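Local coordinates for protein C-type lectin domain family 4, member a4 (Mus musculus, PDB 3VYK) that is a dendritic-cell inhibitory receptor whose extracellular C-type lectin domain, bound to calcium, recognises N-glycans carrying a bisecting N-acetylglucosamine, at residues S12-A23 against D119-K129. Sequence-based numbering, arbitrary orientation.
Sequences SHCYFILNDSKA and DEHNSVCQVKK. With NAG (2-acetamido-2-deoxy-beta-D-glucopyranose), chain B; NAG (2-acetamido-2-deoxy-beta-D-glucopyranose), chain C.
Cys14 and Val127 form a hydrogen-bonded antiparallel pair where the two ends of the chain come together: Cys14 N reaches Val127 O over 2.8 Å, almost straight at 177°, and Val127 N returns a bond to Cys14 O. The same two-bond pairing joins Phe16 to Cys125, satisfying both backbone groups of each. Beyond it the pairing slackens, since Leu18 N meets Ser123 O at 2.9 Å whereas the return bond from Ser123 N to Leu18 O is weak at 3.5 Å. Segment 12-23 then turns a corner at Asp20, and pairing resumes as Ala23 and His121 exchange two backbone bonds.

Between the hydrogen-bonded pairs, Tyr15 and Gln126 send their side chains to one face. Gln126 runs out alongside Tyr15, its side chain extended with chi1 at 169°, CG lying opposite the backbone N. Its NE2 sits 3.5 Å above the plane of the His13 ring, over the ring centre; ring and amide planes are 45° apart. Its OE1 accepts from the backbone N of Val41. Ile17 CD1 touches both methyls of Val124 on this face, while Cys125, disulfide-bonded to Cys32, lies on the other.

At the glycan end, Asp119 OD2 accepts from O6 of the chain B NAG and, at 2.6 Å, from O4 of the chain C NAG. His121 NE2 bonds O4 of the chain B NAG in the ring plane (2.7 Å), while ND1 donates weakly to Asp119 O. This pairing of N- and C-terminal strands is the closure typical of the C-type lectin fold, here running into the glycan site beside the calcium ion.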
loop_
_atom_site.group_PDB
_atom_site.type_symbol
_atom_site.label_atom_id
_atom_site.label_comp_id
_atom_site.label_asym_id
_atom_site.label_seq_id
_atom_site.Cartn_x
_atom_site.Cartn_y
_atom_site.Cartn_z
ATOM N N SER A 12 -11.726 -6.828 -10.347
ATOM C CA SER A 12 -12.796 -5.879 -10.040
ATOM C C SER A 12 -12.318 -4.462 -9.724
ATOM O O SER A 12 -13.143 -3.582 -9.501
ATOM C CB SER A 12 -13.629 -6.399 -8.869
ATOM O OG SER A 12 -12.828 -6.567 -7.712
ATOM N N HIS A 13 -11.003 -4.236 -9.709
ATOM C CA HIS A 13 -10.455 -2.931 -9.325
ATOM C C HIS A 13 -9.557 -2.302 -10.363
ATOM O O HIS A 13 -9.047 -2.972 -11.278
ATOM C CB HIS A 13 -9.662 -3.038 -8.026
ATOM C CG HIS A 13 -10.491 -3.370 -6.818
ATOM N ND1 HIS A 13 -10.661 -4.638 -6.386
ATOM C CD2 HIS A 13 -11.190 -2.552 -5.934
ATOM C CE1 HIS A 13 -11.436 -4.632 -5.281
ATOM N NE2 HIS A 13 -11.765 -3.357 -5.010
ATOM N N CYS A 14 -9.368 -0.991 -10.213
ATOM C CA CYS A 14 -8.382 -0.207 -10.956
ATOM C C CYS A 14 -7.321 0.313 -9.996
ATOM O O CYS A 14 -7.633 0.739 -8.874
ATOM C CB CYS A 14 -9.044 0.996 -11.635
ATOM S SG CYS A 14 -10.366 0.570 -12.785
ATOM N N TYR A 15 -6.074 0.308 -10.463
ATOM C CA TYR A 15 -4.916 0.677 -9.637
ATOM C C TYR A 15 -4.126 1.812 -10.268
ATOM O O TYR A 15 -3.916 1.841 -11.473
ATOM C CB TYR A 15 -4.024 -0.552 -9.419
ATOM C CG TYR A 15 -4.740 -1.647 -8.673
ATOM C CD1 TYR A 15 -4.574 -1.799 -7.306
ATOM C CD2 TYR A 15 -5.611 -2.521 -9.334
ATOM C CE1 TYR A 15 -5.247 -2.792 -6.609
ATOM C CE2 TYR A 15 -6.296 -3.504 -8.651
ATOM C CZ TYR A 15 -6.102 -3.652 -7.291
ATOM O OH TYR A 15 -6.780 -4.630 -6.604
ATOM N N PHE A 16 -3.677 2.744 -9.435
ATOM C CA PHE A 16 -2.870 3.867 -9.907
ATOM C C PHE A 16 -1.585 3.909 -9.103
ATOM O O PHE A 16 -1.620 3.913 -7.866
ATOM C CB PHE A 16 -3.624 5.189 -9.748
ATOM C CG PHE A 16 -2.927 6.360 -10.385
ATOM C CD1 PHE A 16 -3.029 6.586 -11.751
ATOM C CD2 PHE A 16 -2.163 7.232 -9.615
ATOM C CE1 PHE A 16 -2.381 7.663 -12.341
ATOM C CE2 PHE A 16 -1.512 8.313 -10.198
ATOM C CZ PHE A 16 -1.619 8.524 -11.562
ATOM N N ILE A 17 -0.459 3.936 -9.808
ATOM C CA ILE A 17 0.847 3.974 -9.177
ATOM C C ILE A 17 1.287 5.427 -9.126
ATOM O O ILE A 17 1.577 6.033 -10.161
ATOM C CB ILE A 17 1.886 3.120 -9.947
ATOM C CG1 ILE A 17 1.328 1.724 -10.286
ATOM C CG2 ILE A 17 3.214 3.083 -9.191
ATOM C CD1 ILE A 17 0.942 0.862 -9.093
ATOM N N LEU A 18 1.299 5.987 -7.921
ATOM C CA LEU A 18 1.592 7.400 -7.726
ATOM C C LEU A 18 3.105 7.582 -7.648
ATOM O O LEU A 18 3.703 7.501 -6.566
ATOM C CB LEU A 18 0.887 7.912 -6.464
ATOM C CG LEU A 18 0.373 9.349 -6.448
ATOM C CD1 LEU A 18 -0.604 9.547 -5.302
ATOM C CD2 LEU A 18 1.528 10.334 -6.358
ATOM N N ASN A 19 3.703 7.809 -8.819
ATOM C CA ASN A 19 5.149 7.886 -9.015
ATOM C C ASN A 19 5.680 9.316 -9.156
ATOM O O ASN A 19 6.881 9.534 -9.008
ATOM C CB ASN A 19 5.552 7.128 -10.290
ATOM C CG ASN A 19 5.699 5.632 -10.082
ATOM O OD1 ASN A 19 5.462 4.852 -11.005
ATOM N ND2 ASN A 19 6.116 5.226 -8.886
ATOM N N ASP A 20 4.803 10.269 -9.463
ATOM C CA ASP A 20 5.255 11.606 -9.900
ATOM C C ASP A 20 5.709 12.515 -8.756
ATOM O O ASP A 20 6.343 13.554 -8.982
ATOM C CB ASP A 20 4.210 12.291 -10.805
ATOM C CG ASP A 20 3.048 12.921 -10.032
ATOM O OD1 ASP A 20 3.020 12.887 -8.781
ATOM O OD2 ASP A 20 2.146 13.474 -10.701
ATOM N N SER A 21 5.385 12.110 -7.532
ATOM C CA SER A 21 5.746 12.864 -6.336
ATOM C C SER A 21 5.667 11.970 -5.104
ATOM O O SER A 21 5.100 10.872 -5.155
ATOM C CB SER A 21 4.827 14.079 -6.165
ATOM O OG SER A 21 3.464 13.696 -6.152
ATOM N N LYS A 22 6.255 12.446 -4.011
ATOM C CA LYS A 22 6.190 11.762 -2.723
ATOM C C LYS A 22 5.399 12.596 -1.728
ATOM O O LYS A 22 5.297 13.823 -1.858
ATOM C CB LYS A 22 7.589 11.476 -2.183
ATOM C CG LYS A 22 8.417 10.528 -3.035
ATOM C CD LYS A 22 9.798 10.340 -2.432
ATOM C CE LYS A 22 10.698 9.537 -3.353
ATOM N NZ LYS A 22 12.103 9.556 -2.865
ATOM N N ALA A 23 4.831 11.923 -0.735
ATOM C CA ALA A 23 3.995 12.575 0.259
ATOM C C ALA A 23 3.909 11.681 1.481
ATOM O O ALA A 23 4.155 10.469 1.387
ATOM C CB ALA A 23 2.603 12.832 -0.303
ATOM N N ASP A 119 6.956 10.057 6.937
ATOM C CA ASP A 119 8.028 9.936 5.942
ATOM C C ASP A 119 7.427 9.925 4.550
ATOM O O ASP A 119 6.464 9.208 4.295
ATOM C CB ASP A 119 8.874 8.676 6.158
ATOM C CG ASP A 119 9.841 8.797 7.330
ATOM O OD1 ASP A 119 9.788 9.800 8.076
ATOM O OD2 ASP A 119 10.643 7.859 7.526
ATOM N N GLU A 120 7.979 10.722 3.645
ATOM C CA GLU A 120 7.360 10.908 2.337
ATOM C C GLU A 120 7.740 9.807 1.360
ATOM O O GLU A 120 8.919 9.522 1.157
ATOM C CB GLU A 120 7.707 12.287 1.763
ATOM C CG GLU A 120 7.074 13.428 2.541
ATOM C CD GLU A 120 7.442 14.796 2.001
ATOM O OE1 GLU A 120 8.555 14.954 1.451
ATOM O OE2 GLU A 120 6.608 15.718 2.137
ATOM N N HIS A 121 6.718 9.181 0.774
ATOM C CA HIS A 121 6.919 8.091 -0.174
ATOM C C HIS A 121 5.955 8.164 -1.309
ATOM O O HIS A 121 5.018 8.968 -1.310
ATOM C CB HIS A 121 6.782 6.741 0.539
ATOM C CG HIS A 121 7.960 6.412 1.406
ATOM N ND1 HIS A 121 8.091 6.890 2.663
ATOM C CD2 HIS A 121 9.101 5.673 1.143
ATOM C CE1 HIS A 121 9.256 6.461 3.174
ATOM N NE2 HIS A 121 9.869 5.719 2.250
ATOM N N ASN A 122 6.179 7.301 -2.291
ATOM C CA ASN A 122 5.190 7.067 -3.332
ATOM C C ASN A 122 4.037 6.246 -2.753
ATOM O O ASN A 122 4.032 5.946 -1.563
ATOM C CB ASN A 122 5.875 6.404 -4.514
ATOM C CG ASN A 122 6.956 7.295 -5.096
ATOM O OD1 ASN A 122 6.655 8.320 -5.714
ATOM N ND2 ASN A 122 8.206 6.963 -4.825
ATOM N N SER A 123 3.041 5.920 -3.563
ATOM C CA SER A 123 1.869 5.225 -3.034
ATOM C C SER A 123 1.124 4.537 -4.161
ATOM O O SER A 123 1.430 4.753 -5.339
ATOM C CB SER A 123 0.950 6.197 -2.272
ATOM O OG SER A 123 0.533 7.278 -3.085
ATOM N N VAL A 124 0.172 3.684 -3.786
ATOM C CA VAL A 124 -0.718 3.020 -4.746
ATOM C C VAL A 124 -2.172 3.283 -4.358
ATOM O O VAL A 124 -2.565 3.028 -3.216
ATOM C CB VAL A 124 -0.467 1.495 -4.792
ATOM C CG1 VAL A 124 -1.391 0.836 -5.817
ATOM C CG2 VAL A 124 0.986 1.193 -5.138
ATOM N N CYS A 125 -2.957 3.813 -5.298
ATOM C CA CYS A 125 -4.384 4.052 -5.093
ATOM C C CYS A 125 -5.185 2.962 -5.758
ATOM O O CYS A 125 -4.734 2.336 -6.719
ATOM C CB CYS A 125 -4.838 5.388 -5.689
ATOM S SG CYS A 125 -3.953 6.849 -5.111
ATOM N N GLN A 126 -6.387 2.761 -5.240
ATOM C CA GLN A 126 -7.258 1.704 -5.711
ATOM C C GLN A 126 -8.704 2.163 -5.697
ATOM O O GLN A 126 -9.135 2.850 -4.776
ATOM C CB GLN A 126 -7.062 0.490 -4.819
ATOM C CG GLN A 126 -8.067 -0.621 -5.007
ATOM C CD GLN A 126 -7.900 -1.675 -3.952
ATOM O OE1 GLN A 126 -7.689 -1.363 -2.793
ATOM N NE2 GLN A 126 -7.986 -2.939 -4.353
ATOM N N VAL A 127 -9.451 1.779 -6.731
ATOM C CA VAL A 127 -10.882 2.056 -6.789
ATOM C C VAL A 127 -11.583 0.892 -7.483
ATOM O O VAL A 127 -10.997 0.249 -8.348
ATOM C CB VAL A 127 -11.165 3.403 -7.506
ATOM C CG1 VAL A 127 -10.730 3.369 -8.969
ATOM C CG2 VAL A 127 -12.636 3.795 -7.373
ATOM N N LYS A 128 -12.820 0.603 -7.088
ATOM C CA LYS A 128 -13.611 -0.396 -7.799
ATOM C C LYS A 128 -13.903 0.095 -9.218
ATOM O O LYS A 128 -14.141 1.281 -9.437
ATOM C CB LYS A 128 -14.915 -0.694 -7.047
ATOM C CG LYS A 128 -15.735 -1.807 -7.676
ATOM C CD LYS A 128 -17.078 -2.000 -6.996
ATOM C CE LYS A 128 -17.869 -3.088 -7.709
ATOM N NZ LYS A 128 -19.243 -3.228 -7.153
ATOM N N LYS A 129 -13.878 -0.815 -10.189
ATOM C CA LYS A 129 -14.308 -0.465 -11.546
ATOM C C LYS A 129 -15.739 0.077 -11.561
ATOM O O LYS A 129 -16.589 -0.364 -10.781
ATOM C CB LYS A 129 -14.224 -1.687 -12.455
ATOM C CG LYS A 129 -12.812 -2.135 -12.786
ATOM C CD LYS A 129 -12.848 -3.265 -13.798
ATOM C CE LYS A 129 -11.464 -3.716 -14.217
ATOM N NZ LYS A 129 -11.571 -5.010 -14.950
HETATM C C1 NAG B . 13.290 2.209 6.037
HETATM C C2 NAG B . 13.278 1.596 4.628
HETATM C C3 NAG B . 13.272 2.673 3.545
HETATM C C4 NAG B . 12.199 3.725 3.833
HETATM C C5 NAG B . 12.280 4.229 5.279
HETATM C C6 NAG B . 11.113 5.132 5.652
HETATM C C7 NAG B . 14.283 -0.641 4.658
HETATM C C8 NAG B . 15.552 -1.434 4.628
HETATM N N2 NAG B . 14.407 0.682 4.559
HETATM O O3 NAG B . 13.000 2.064 2.296
HETATM O O4 NAG B . 12.327 4.807 2.945
HETATM O O5 NAG B . 12.219 3.129 6.168
HETATM O O6 NAG B . 11.346 6.480 5.302
HETATM O O7 NAG B . 13.187 -1.206 4.782
HETATM C C1 NAG C . 16.007 5.205 8.972
HETATM C C2 NAG C . 16.145 6.231 7.852
HETATM C C3 NAG C . 15.167 7.383 8.073
HETATM C C4 NAG C . 13.743 6.880 8.327
HETATM C C5 NAG C . 13.765 5.782 9.388
HETATM C C6 NAG C . 12.386 5.159 9.593
HETATM C C7 NAG C . 18.415 6.325 6.921
HETATM C C8 NAG C . 19.770 6.968 7.037
HETATM N N2 NAG C . 17.509 6.746 7.808
HETATM O O3 NAG C . 15.194 8.208 6.931
HETATM O O4 NAG C . 12.942 7.962 8.756
HETATM O O5 NAG C . 14.669 4.741 9.042
HETATM O O6 NAG C . 12.379 4.391 10.777
HETATM O O7 NAG C . 18.214 5.468 6.058
#